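Local coordinates for protein acyl-CoA dehydrogenase (PDB 4RM7) that belongs to the acyl-CoA dehydrogenase family, whose subunits join a helical N-terminal domain, a beta-sheet middle domain and a helical C-terminal domain, at residues V144-G148 with D149-M153; L97-L100 with E101-S105; R66-L70 with F71-L75; V220-K223 with E224-L228. All coordinates share one frame; numbering follows the deposited sequence.

Contact 1 of 4, residues V144-G148 with D149-M153; sequences VTREG and DTLVM
T145 and V152 share a first torsion near +70°, which sets T145 OG1 and V152 CG1 each between its own backbone N and carbonyl carbon. Paired across the strands, the two side chains stand side by side, and these torsions turn OG1 and CG1 toward one another. E147 runs obliquely across V152 and T150: its CG lies 3.7 Å from V152 CG1, while its CB meets T150 OG1 at 3.4 Å. The other face carries V144, R146, L151 and M153. Bent at chi3 (-78°), the selenomethionine M153 turns its CE back to within 3.7 Å of V144 CG2. R146 lays its CG alongside L151 CD2 and sends its guanidinium on to the backbone O of T177. The backbones grip each other at the hydrogen-bonded pair, T145 N to V152 O (2.8 Å) and V152 N to T145 O (2.6 Å), and E147 N to T150 O (3.0 Å) closes the end. W188 of strand 184-191 covers V144, L151 and M153, whereas the turn at G148 and D149 is exposed. Paired antiparallel strands joined by so short a connection form a beta hairpin, here the one between strands 143-146 and 151-161 of the middle domain's sheet.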
loop_
_atom_site.group_PDB
_atom_site.type_symbol
_atom_site.label_atom_id
_atom_site.label_comp_id
_atom_site.label_asym_id
_atom_site.label_seq_id
_atom_site.Cartn_x
_atom_site.Cartn_y
_atom_site.Cartn_z
ATOM N N VAL A 144 26.323 -37.198 7.687
ATOM C CA VAL A 144 26.697 -38.571 7.431
ATOM C C VAL A 144 27.855 -38.882 8.350
ATOM O O VAL A 144 28.815 -38.140 8.411
ATOM C CB VAL A 144 27.100 -38.812 5.979
ATOM C CG1 VAL A 144 27.676 -40.200 5.824
ATOM C CG2 VAL A 144 25.899 -38.662 5.079
ATOM N N THR A 145 27.755 -39.979 9.075
ATOM C CA THR A 145 28.775 -40.335 10.031
ATOM C C THR A 145 29.106 -41.797 9.902
ATOM O O THR A 145 28.339 -42.567 9.351
ATOM C CB THR A 145 28.328 -40.055 11.463
ATOM O OG1 THR A 145 27.264 -40.938 11.801
ATOM C CG2 THR A 145 27.840 -38.648 11.589
ATOM N N ARG A 146 30.279 -42.168 10.389
ATOM C CA ARG A 146 30.702 -43.553 10.386
ATOM C C ARG A 146 30.375 -44.150 11.733
ATOM O O ARG A 146 30.556 -43.508 12.758
ATOM C CB ARG A 146 32.200 -43.664 10.121
ATOM C CG ARG A 146 32.593 -44.941 9.398
ATOM C CD ARG A 146 34.097 -45.089 9.275
ATOM N NE ARG A 146 34.613 -44.509 8.043
ATOM C CZ ARG A 146 35.188 -43.320 7.976
ATOM N NH1 ARG A 146 35.631 -42.861 6.816
ATOM N NH2 ARG A 146 35.316 -42.586 9.071
ATOM N N GLU A 147 29.856 -45.366 11.737
ATOM C CA GLU A 147 29.585 -46.027 12.995
ATOM C C GLU A 147 30.738 -46.953 13.311
ATOM O O GLU A 147 31.508 -46.724 14.242
ATOM C CB GLU A 147 28.309 -46.839 12.878
ATOM C CG GLU A 147 27.060 -45.988 12.784
ATOM C CD GLU A 147 25.917 -46.543 13.595
ATOM O OE1 GLU A 147 25.438 -47.642 13.263
ATOM O OE2 GLU A 147 25.504 -45.879 14.560
ATOM N N GLY A 148 30.872 -47.992 12.507
ATOM C CA GLY A 148 32.051 -48.816 12.558
ATOM C C GLY A 148 32.564 -48.977 11.157
ATOM O O GLY A 148 33.436 -48.256 10.705
ATOM N N ASP A 149 31.965 -49.924 10.463
ATOM C CA ASP A 149 32.321 -50.257 9.101
ATOM C C ASP A 149 31.288 -49.687 8.152
ATOM O O ASP A 149 31.220 -50.070 6.989
ATOM C CB ASP A 149 32.396 -51.772 8.947
ATOM C CG ASP A 149 32.940 -52.195 7.603
ATOM O OD1 ASP A 149 34.179 -52.288 7.458
ATOM O OD2 ASP A 149 32.125 -52.439 6.692
ATOM N N THR A 150 30.455 -48.794 8.670
ATOM C CA THR A 150 29.314 -48.290 7.933
ATOM C C THR A 150 29.245 -46.780 7.933
ATOM O O THR A 150 29.764 -46.122 8.826
ATOM C CB THR A 150 28.022 -48.779 8.576
ATOM O OG1 THR A 150 28.133 -48.633 9.995
ATOM C CG2 THR A 150 27.788 -50.226 8.239
ATOM N N LEU A 151 28.585 -46.249 6.912
ATOM C CA LEU A 151 28.293 -44.833 6.811
ATOM C C LEU A 151 26.807 -44.644 7.049
ATOM O O LEU A 151 25.985 -45.281 6.411
ATOM C CB LEU A 151 28.651 -44.329 5.421
ATOM C CG LEU A 151 30.120 -44.414 5.034
ATOM C CD1 LEU A 151 30.365 -43.791 3.675
ATOM C CD2 LEU A 151 30.967 -43.738 6.093
ATOM N N VAL A 152 26.467 -43.776 7.984
ATOM C CA VAL A 152 25.083 -43.606 8.379
ATOM C C VAL A 152 24.586 -42.164 8.288
ATOM O O VAL A 152 25.223 -41.250 8.781
ATOM C CB VAL A 152 24.884 -44.137 9.799
ATOM C CG1 VAL A 152 25.543 -43.211 10.800
ATOM C CG2 VAL A 152 23.413 -44.316 10.100
HETATM N N MSE A 153 23.422 -41.978 7.678
HETATM C CA MSE A 153 22.887 -40.646 7.441
HETATM C C MSE A 153 21.695 -40.328 8.349
HETATM O O MSE A 153 20.790 -41.150 8.514
HETATM C CB MSE A 153 22.486 -40.493 5.976
HETATM C CG MSE A 153 21.857 -39.137 5.654
HETATM SE SE MSE A 153 21.208 -38.958 3.804
HETATM C CE MSE A 153 22.902 -38.661 2.881
#

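Contact 2 of 4, residues L97-L100 with E101-S105; sequences LQIL and EAFAS
E101 runs back along the helix beside L97: its CG, anti to its own carbonyl carbon (chi1 -75°), comes 3.5 Å from L97 O, and beyond CG the chain stays extended past the leucine. That course delivers the carboxylate to three partners elsewhere in the fold, with OE1 meeting R62 and the hydroxyl of Y68, and OE2 meeting R113. Two arginines on one partly exposed carboxylate would be expected to favour its charged form. Under this side chain the backbone is regular, E101 N bonding to L97 O at 3.0 Å and A102 N to Q98 O at 3.0 Å.

Two residues further on, F103 presents the edge of its ring to the backbone of I99, with CD2 3.4 Å from I99 O and the oxygen near the ring plane. The I99 branch CG2 packs more loosely on the same ring carbon, CD2, at 4.3 Å. The stretch is the C-terminal end of helix 90-103 in the helical N-terminal domain, and its last turn changes character: F103 N reaches L100 O from above the carbonyl plane at 3.3 Å, its bond to I99 O being weak, and A104 is the first residue to leave helical geometry. S105 then serves as N-cap of helix 106-119, its OG taking Q108 N.

L100 and A104 meet at the end of helix 90-103, and T109 of helix 106-119 touches both. L100 directs CD1 at A104 CB, 4.1 Å away. Elsewhere, the F103 ring meets that of F187, the two planes inclined at about 60°.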
loop_
_atom_site.group_PDB
_atom_site.type_symbol
_atom_site.label_atom_id
_atom_site.label_comp_id
_atom_site.label_asym_id
_atom_site.label_seq_id
_atom_site.Cartn_x
_atom_site.Cartn_y
_atom_site.Cartn_z
ATOM N N LEU A 97 18.090 -30.765 -12.980
ATOM C CA LEU A 97 18.994 -31.250 -13.997
ATOM C C LEU A 97 20.309 -30.518 -13.892
ATOM O O LEU A 97 21.382 -31.117 -13.874
ATOM C CB LEU A 97 18.398 -31.043 -15.384
ATOM C CG LEU A 97 19.197 -31.742 -16.478
ATOM C CD1 LEU A 97 19.395 -33.209 -16.111
ATOM C CD2 LEU A 97 18.515 -31.599 -17.829
ATOM N N GLN A 98 20.202 -29.204 -13.817
ATOM C CA GLN A 98 21.361 -28.334 -13.750
ATOM C C GLN A 98 22.200 -28.618 -12.508
ATOM O O GLN A 98 23.420 -28.769 -12.597
ATOM C CB GLN A 98 20.909 -26.885 -13.770
ATOM C CG GLN A 98 22.018 -25.905 -14.004
ATOM C CD GLN A 98 21.488 -24.544 -14.369
ATOM O OE1 GLN A 98 20.344 -24.410 -14.816
ATOM N NE2 GLN A 98 22.306 -23.516 -14.161
ATOM N N ILE A 99 21.528 -28.705 -11.361
ATOM C CA ILE A 99 22.171 -29.014 -10.088
ATOM C C ILE A 99 22.859 -30.381 -10.090
ATOM O O ILE A 99 23.975 -30.525 -9.583
ATOM C CB ILE A 99 21.154 -28.959 -8.949
ATOM C CG1 ILE A 99 20.816 -27.513 -8.626
ATOM C CG2 ILE A 99 21.684 -29.631 -7.706
ATOM C CD1 ILE A 99 19.725 -27.390 -7.600
ATOM N N LEU A 100 22.207 -31.382 -10.666
ATOM C CA LEU A 100 22.840 -32.692 -10.794
ATOM C C LEU A 100 24.129 -32.619 -11.612
ATOM O O LEU A 100 25.150 -33.164 -11.198
ATOM C CB LEU A 100 21.898 -33.712 -11.434
ATOM C CG LEU A 100 22.591 -35.071 -11.536
ATOM C CD1 LEU A 100 22.867 -35.570 -10.154
ATOM C CD2 LEU A 100 21.799 -36.091 -12.328
ATOM N N GLU A 101 24.078 -31.953 -12.767
ATOM C CA GLU A 101 25.252 -31.839 -13.636
ATOM C C GLU A 101 26.414 -31.175 -12.919
ATOM O O GLU A 101 27.557 -31.620 -13.026
ATOM C CB GLU A 101 24.928 -31.054 -14.906
ATOM C CG GLU A 101 24.108 -31.822 -15.932
ATOM C CD GLU A 101 23.741 -30.986 -17.160
ATOM O OE1 GLU A 101 23.854 -29.742 -17.122
ATOM O OE2 GLU A 101 23.336 -31.581 -18.173
ATOM N N ALA A 102 26.110 -30.121 -12.174
ATOM C CA ALA A 102 27.126 -29.349 -11.462
ATOM C C ALA A 102 27.899 -30.179 -10.445
ATOM O O ALA A 102 29.108 -30.011 -10.314
ATOM C CB ALA A 102 26.481 -28.142 -10.772
ATOM N N PHE A 103 27.225 -31.082 -9.737
ATOM C CA PHE A 103 27.865 -31.743 -8.593
ATOM C C PHE A 103 28.299 -33.185 -8.834
ATOM O O PHE A 103 28.970 -33.788 -7.988
ATOM C CB PHE A 103 26.939 -31.701 -7.381
ATOM C CG PHE A 103 26.902 -30.373 -6.711
ATOM C CD1 PHE A 103 27.834 -30.051 -5.735
ATOM C CD2 PHE A 103 25.955 -29.435 -7.060
ATOM C CE1 PHE A 103 27.813 -28.821 -5.112
ATOM C CE2 PHE A 103 25.932 -28.201 -6.443
ATOM C CZ PHE A 103 26.862 -27.896 -5.468
ATOM N N ALA A 104 27.931 -33.740 -9.983
ATOM C CA ALA A 104 28.255 -35.133 -10.260
ATOM C C ALA A 104 29.027 -35.287 -11.560
ATOM O O ALA A 104 28.872 -34.485 -12.481
ATOM C CB ALA A 104 26.988 -35.968 -10.304
ATOM N N SER A 105 29.846 -36.335 -11.628
ATOM C CA SER A 105 30.613 -36.650 -12.823
ATOM C C SER A 105 29.711 -36.958 -13.997
ATOM O O SER A 105 28.538 -37.272 -13.826
ATOM C CB SER A 105 31.529 -37.844 -12.575
ATOM O OG SER A 105 30.772 -39.023 -12.373
#

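Contact 3 of 4, residues R66-L70 with F71-L75; sequences RTYDL and FAQVL
L70 and Q73 carry most of the contact, meeting in the N-terminal turn of helix 70-84, where D69 holds the N-cap position. Their side chains cross at about a right angle, L70 CD1 lying 3.3 Å from Q73 OE1. Q73 has its CG anti to the carbonyl carbon (chi1 -77°) and extends beyond it, which takes the amide back over the preceding loop to Y68. There the amide and the Y68 ring are nearly parallel, their planes 12° apart, and NE2 comes 3.5 Å from Y68 CB before giving its hydrogen bond to V59 O.

D69 makes no capping bond with its side chain; its carboxylate turns to R63 and to the backbone N of G58. The first amides are served instead from another helix, D310 of helix 282-311 accepting L70 N and F71 N through its two carboxylate oxygens. D69 still starts the helix with its backbone, since Q73 N bonds to D69 O at 3.0 Å in the carbonyl plane. A72 CB packs against D69 CB at 4.0 Å. The next bond, V74 N to L70 O at 2.9 Å, is flanked by a methyl, V74 CG2, 3.3 Å from the same L70 O.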
loop_
_atom_site.group_PDB
_atom_site.type_symbol
_atom_site.label_atom_id
_atom_site.label_comp_id
_atom_site.label_asym_id
_atom_site.label_seq_id
_atom_site.Cartn_x
_atom_site.Cartn_y
_atom_site.Cartn_z
ATOM N N ARG A 66 28.768 -24.639 -22.053
ATOM C CA ARG A 66 29.118 -24.131 -20.725
ATOM C C ARG A 66 27.878 -23.926 -19.858
ATOM O O ARG A 66 27.758 -24.484 -18.769
ATOM C CB ARG A 66 29.890 -22.816 -20.833
ATOM C CG ARG A 66 31.008 -22.828 -21.857
ATOM C CD ARG A 66 31.682 -21.470 -21.959
ATOM N NE ARG A 66 30.733 -20.390 -22.234
ATOM C CZ ARG A 66 30.453 -19.925 -23.450
ATOM N NH1 ARG A 66 31.047 -20.451 -24.515
ATOM N NH2 ARG A 66 29.578 -18.933 -23.603
ATOM N N THR A 67 26.949 -23.120 -20.353
ATOM C CA THR A 67 25.743 -22.801 -19.602
ATOM C C THR A 67 24.476 -23.027 -20.427
ATOM O O THR A 67 24.528 -23.140 -21.653
ATOM C CB THR A 67 25.758 -21.338 -19.137
ATOM O OG1 THR A 67 25.588 -20.487 -20.276
ATOM C CG2 THR A 67 27.077 -21.003 -18.461
ATOM N N TYR A 68 23.338 -23.085 -19.747
ATOM C CA TYR A 68 22.060 -23.025 -20.430
ATOM C C TYR A 68 21.787 -21.591 -20.925
ATOM O O TYR A 68 22.496 -20.642 -20.569
ATOM C CB TYR A 68 20.950 -23.511 -19.507
ATOM C CG TYR A 68 21.093 -24.974 -19.167
ATOM C CD1 TYR A 68 20.490 -25.950 -19.956
ATOM C CD2 TYR A 68 21.857 -25.391 -18.077
ATOM C CE1 TYR A 68 20.631 -27.292 -19.663
ATOM C CE2 TYR A 68 22.001 -26.738 -17.777
ATOM C CZ TYR A 68 21.388 -27.679 -18.580
ATOM O OH TYR A 68 21.519 -29.015 -18.303
ATOM N N ASP A 69 20.775 -21.441 -21.771
ATOM C CA ASP A 69 20.358 -20.123 -22.223
ATOM C C ASP A 69 19.168 -19.674 -21.371
ATOM O O ASP A 69 18.010 -20.020 -21.663
ATOM C CB ASP A 69 19.990 -20.145 -23.707
ATOM C CG ASP A 69 21.183 -20.462 -24.616
ATOM O OD1 ASP A 69 22.337 -20.106 -24.265
ATOM O OD2 ASP A 69 20.963 -21.061 -25.698
ATOM N N LEU A 70 19.460 -18.907 -20.321
ATOM C CA LEU A 70 18.473 -18.592 -19.281
ATOM C C LEU A 70 17.270 -17.757 -19.768
ATOM O O LEU A 70 16.134 -18.044 -19.401
ATOM C CB LEU A 70 19.155 -17.870 -18.115
ATOM C CG LEU A 70 18.308 -17.745 -16.850
ATOM C CD1 LEU A 70 17.844 -19.087 -16.359
ATOM C CD2 LEU A 70 19.093 -17.099 -15.771
ATOM N N PHE A 71 17.516 -16.734 -20.581
ATOM C CA PHE A 71 16.423 -15.948 -21.136
ATOM C C PHE A 71 15.478 -16.854 -21.917
ATOM O O PHE A 71 14.261 -16.738 -21.787
ATOM C CB PHE A 71 16.942 -14.827 -22.034
ATOM C CG PHE A 71 15.861 -13.934 -22.571
ATOM C CD1 PHE A 71 14.926 -13.359 -21.715
ATOM C CD2 PHE A 71 15.770 -13.656 -23.928
ATOM C CE1 PHE A 71 13.909 -12.518 -22.208
ATOM C CE2 PHE A 71 14.749 -12.818 -24.437
ATOM C CZ PHE A 71 13.826 -12.247 -23.572
ATOM N N ALA A 72 16.038 -17.772 -22.706
ATOM C CA ALA A 72 15.215 -18.724 -23.454
ATOM C C ALA A 72 14.367 -19.585 -22.523
ATOM O O ALA A 72 13.167 -19.772 -22.752
ATOM C CB ALA A 72 16.082 -19.607 -24.339
ATOM N N GLN A 73 15.003 -20.113 -21.483
ATOM C CA GLN A 73 14.309 -20.897 -20.477
ATOM C C GLN A 73 13.157 -20.115 -19.844
ATOM O O GLN A 73 12.078 -20.658 -19.607
ATOM C CB GLN A 73 15.292 -21.347 -19.405
ATOM C CG GLN A 73 16.167 -22.511 -19.821
ATOM C CD GLN A 73 17.223 -22.824 -18.769
ATOM O OE1 GLN A 73 17.716 -21.916 -18.078
ATOM N NE2 GLN A 73 17.569 -24.107 -18.630
ATOM N N VAL A 74 13.402 -18.837 -19.583
ATOM C CA VAL A 74 12.411 -17.944 -19.023
ATOM C C VAL A 74 11.214 -17.748 -19.951
ATOM O O VAL A 74 10.055 -17.774 -19.514
ATOM C CB VAL A 74 13.057 -16.597 -18.697
ATOM C CG1 VAL A 74 12.023 -15.483 -18.615
ATOM C CG2 VAL A 74 13.827 -16.720 -17.414
ATOM N N LEU A 75 11.482 -17.571 -21.236
ATOM C CA LEU A 75 10.393 -17.450 -22.196
ATOM C C LEU A 75 9.572 -18.743 -22.227
ATOM O O LEU A 75 8.342 -18.693 -22.312
ATOM C CB LEU A 75 10.923 -17.113 -23.592
ATOM C CG LEU A 75 11.637 -15.768 -23.754
ATOM C CD1 LEU A 75 12.207 -15.643 -25.171
ATOM C CD2 LEU A 75 10.706 -14.587 -23.425
#

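Contact 4 of 4, residues V220-K223 with E224-L228; sequences VEVK and ESWRL
E224 is the first residue of the 3-10 turn 224-226, which brings W226 back onto K223; its carboxylate pairs with R227. S225 comes next, its OG 4.1 Å from K223 CB. The centre of the contact is W226. Its N-H bonds to K223 O at 3.1 Å, approaching from above the carbonyl plane, as befits the i to i+3 bond of a 3-10 turn. With CG anti to the carbonyl carbon (chi1 -64°), the indole folds back along residues 221-223. K223 CB sits over the face of the five-membered ring, 3.9 Å from its centroid and only 8° off the normal, a clear CH-pi contact; the lysine chain then follows the indole until NZ lies 4.1 Å from CZ2. On the six-membered part, V222 CB meets CE3 at 3.8 Å. R227 returns to E224 in a salt bridge whose hydrogen bonds are weak (NH1 to OE1 3.2 Å), its stronger partner being D175, which NH2 meets. L228 leads onward toward helix 234-270. Joining the middle-domain sheet to that helix, the turn lies against strand 184-191, with W226 bonded through its backbone to M189, and L228 packs on L100 and F103 of helix 90-103.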
loop_
_atom_site.group_PDB
_atom_site.type_symbol
_atom_site.label_atom_id
_atom_site.label_comp_id
_atom_site.label_asym_id
_atom_site.label_seq_id
_atom_site.Cartn_x
_atom_site.Cartn_y
_atom_site.Cartn_z
ATOM N N VAL A 220 20.235 -44.063 8.043
ATOM C CA VAL A 220 20.218 -44.735 6.755
ATOM C C VAL A 220 21.627 -45.071 6.293
ATOM O O VAL A 220 22.492 -44.200 6.223
ATOM C CB VAL A 220 19.520 -43.883 5.700
ATOM C CG1 VAL A 220 19.539 -44.600 4.364
ATOM C CG2 VAL A 220 18.100 -43.599 6.141
ATOM N N GLU A 221 21.856 -46.348 6.006
ATOM C CA GLU A 221 23.146 -46.799 5.496
ATOM C C GLU A 221 23.365 -46.287 4.085
ATOM O O GLU A 221 22.594 -46.595 3.171
ATOM C CB GLU A 221 23.237 -48.318 5.497
ATOM C CG GLU A 221 23.080 -48.947 6.856
ATOM C CD GLU A 221 23.910 -50.205 7.015
ATOM O OE1 GLU A 221 24.549 -50.654 6.029
ATOM O OE2 GLU A 221 23.931 -50.732 8.142
ATOM N N VAL A 222 24.423 -45.509 3.902
ATOM C CA VAL A 222 24.731 -44.999 2.578
ATOM C C VAL A 222 26.066 -45.557 2.098
ATOM O O VAL A 222 27.027 -45.638 2.858
ATOM C CB VAL A 222 24.740 -43.446 2.559
ATOM C CG1 VAL A 222 23.342 -42.915 2.856
ATOM C CG2 VAL A 222 25.742 -42.884 3.556
ATOM N N LYS A 223 26.113 -45.976 0.838
ATOM C CA LYS A 223 27.351 -46.507 0.274
ATOM C C LYS A 223 28.231 -45.371 -0.259
ATOM O O LYS A 223 27.738 -44.299 -0.598
ATOM C CB LYS A 223 27.037 -47.531 -0.825
ATOM C CG LYS A 223 26.549 -48.869 -0.281
ATOM C CD LYS A 223 26.145 -49.842 -1.392
ATOM C CE LYS A 223 25.539 -51.146 -0.837
ATOM N NZ LYS A 223 24.172 -50.964 -0.209
ATOM N N GLU A 224 29.538 -45.601 -0.314
ATOM C CA GLU A 224 30.469 -44.577 -0.782
ATOM C C GLU A 224 30.215 -44.207 -2.247
ATOM O O GLU A 224 30.362 -43.045 -2.643
ATOM C CB GLU A 224 31.911 -45.049 -0.589
ATOM C CG GLU A 224 32.975 -44.093 -1.122
ATOM C CD GLU A 224 33.072 -42.793 -0.332
ATOM O OE1 GLU A 224 32.415 -42.680 0.723
ATOM O OE2 GLU A 224 33.815 -41.884 -0.770
ATOM N N SER A 225 29.804 -45.195 -3.038
ATOM C CA SER A 225 29.535 -44.999 -4.461
ATOM C C SER A 225 28.357 -44.056 -4.718
ATOM O O SER A 225 28.148 -43.614 -5.844
ATOM C CB SER A 225 29.269 -46.348 -5.144
ATOM O OG SER A 225 28.013 -46.894 -4.767
ATOM N N TRP A 226 27.589 -43.755 -3.676
ATOM C CA TRP A 226 26.424 -42.884 -3.805
ATOM C C TRP A 226 26.803 -41.405 -3.737
ATOM O O TRP A 226 26.055 -40.551 -4.209
ATOM C CB TRP A 226 25.391 -43.200 -2.717
ATOM C CG TRP A 226 24.799 -44.578 -2.814
ATOM C CD1 TRP A 226 25.005 -45.487 -3.806
ATOM C CD2 TRP A 226 23.908 -45.200 -1.878
ATOM N NE1 TRP A 226 24.304 -46.637 -3.548
ATOM C CE2 TRP A 226 23.615 -46.484 -2.374
ATOM C CE3 TRP A 226 23.332 -44.799 -0.670
ATOM C CZ2 TRP A 226 22.769 -47.372 -1.702
ATOM C CZ3 TRP A 226 22.495 -45.684 -0.002
ATOM C CH2 TRP A 226 22.223 -46.952 -0.521
ATOM N N ARG A 227 27.953 -41.098 -3.143
ATOM C CA ARG A 227 28.372 -39.702 -3.001
ATOM C C ARG A 227 28.695 -39.093 -4.362
ATOM O O ARG A 227 29.361 -39.724 -5.191
ATOM C CB ARG A 227 29.583 -39.578 -2.081
ATOM C CG ARG A 227 29.871 -38.156 -1.640
ATOM C CD ARG A 227 31.358 -37.904 -1.491
ATOM N NE ARG A 227 32.004 -38.857 -0.592
ATOM C CZ ARG A 227 32.070 -38.707 0.727
ATOM N NH1 ARG A 227 32.680 -39.621 1.472
ATOM N NH2 ARG A 227 31.518 -37.640 1.299
ATOM N N LEU A 228 28.214 -37.874 -4.594
ATOM C CA LEU A 228 28.473 -37.200 -5.855
ATOM C C LEU A 228 29.913 -36.709 -5.883
ATOM O O LEU A 228 30.351 -36.008 -4.973
ATOM C CB LEU A 228 27.505 -36.036 -6.070
ATOM C CG LEU A 228 26.024 -36.311 -6.373
ATOM C CD1 LEU A 228 25.376 -35.082 -7.030
ATOM C CD2 LEU A 228 25.840 -37.557 -7.231
#

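Overall arrangement
Along the chain the four contacts come in the order 3, 2, 1, 4, strictly in series, and none nests within or crosses another. Residues 66-75 turn a loop into helix 70-84; residues 97-105 end helix 90-103, the next helix, and touch contact 3 through Y68. Contact 1 closes a hairpin in the middle-domain sheet, and contact 4 lets the chain leave that sheet. These last two are neighbours, centres about 10 Å apart, because strands 151-161 and 212-221 pair there: M153 N meets V220 O at 2.8 Å. Contact 4 also packs on contact 2, tying sheet to helical domain, whereas contacts 1 and 3 lie about 40 Å apart between centres.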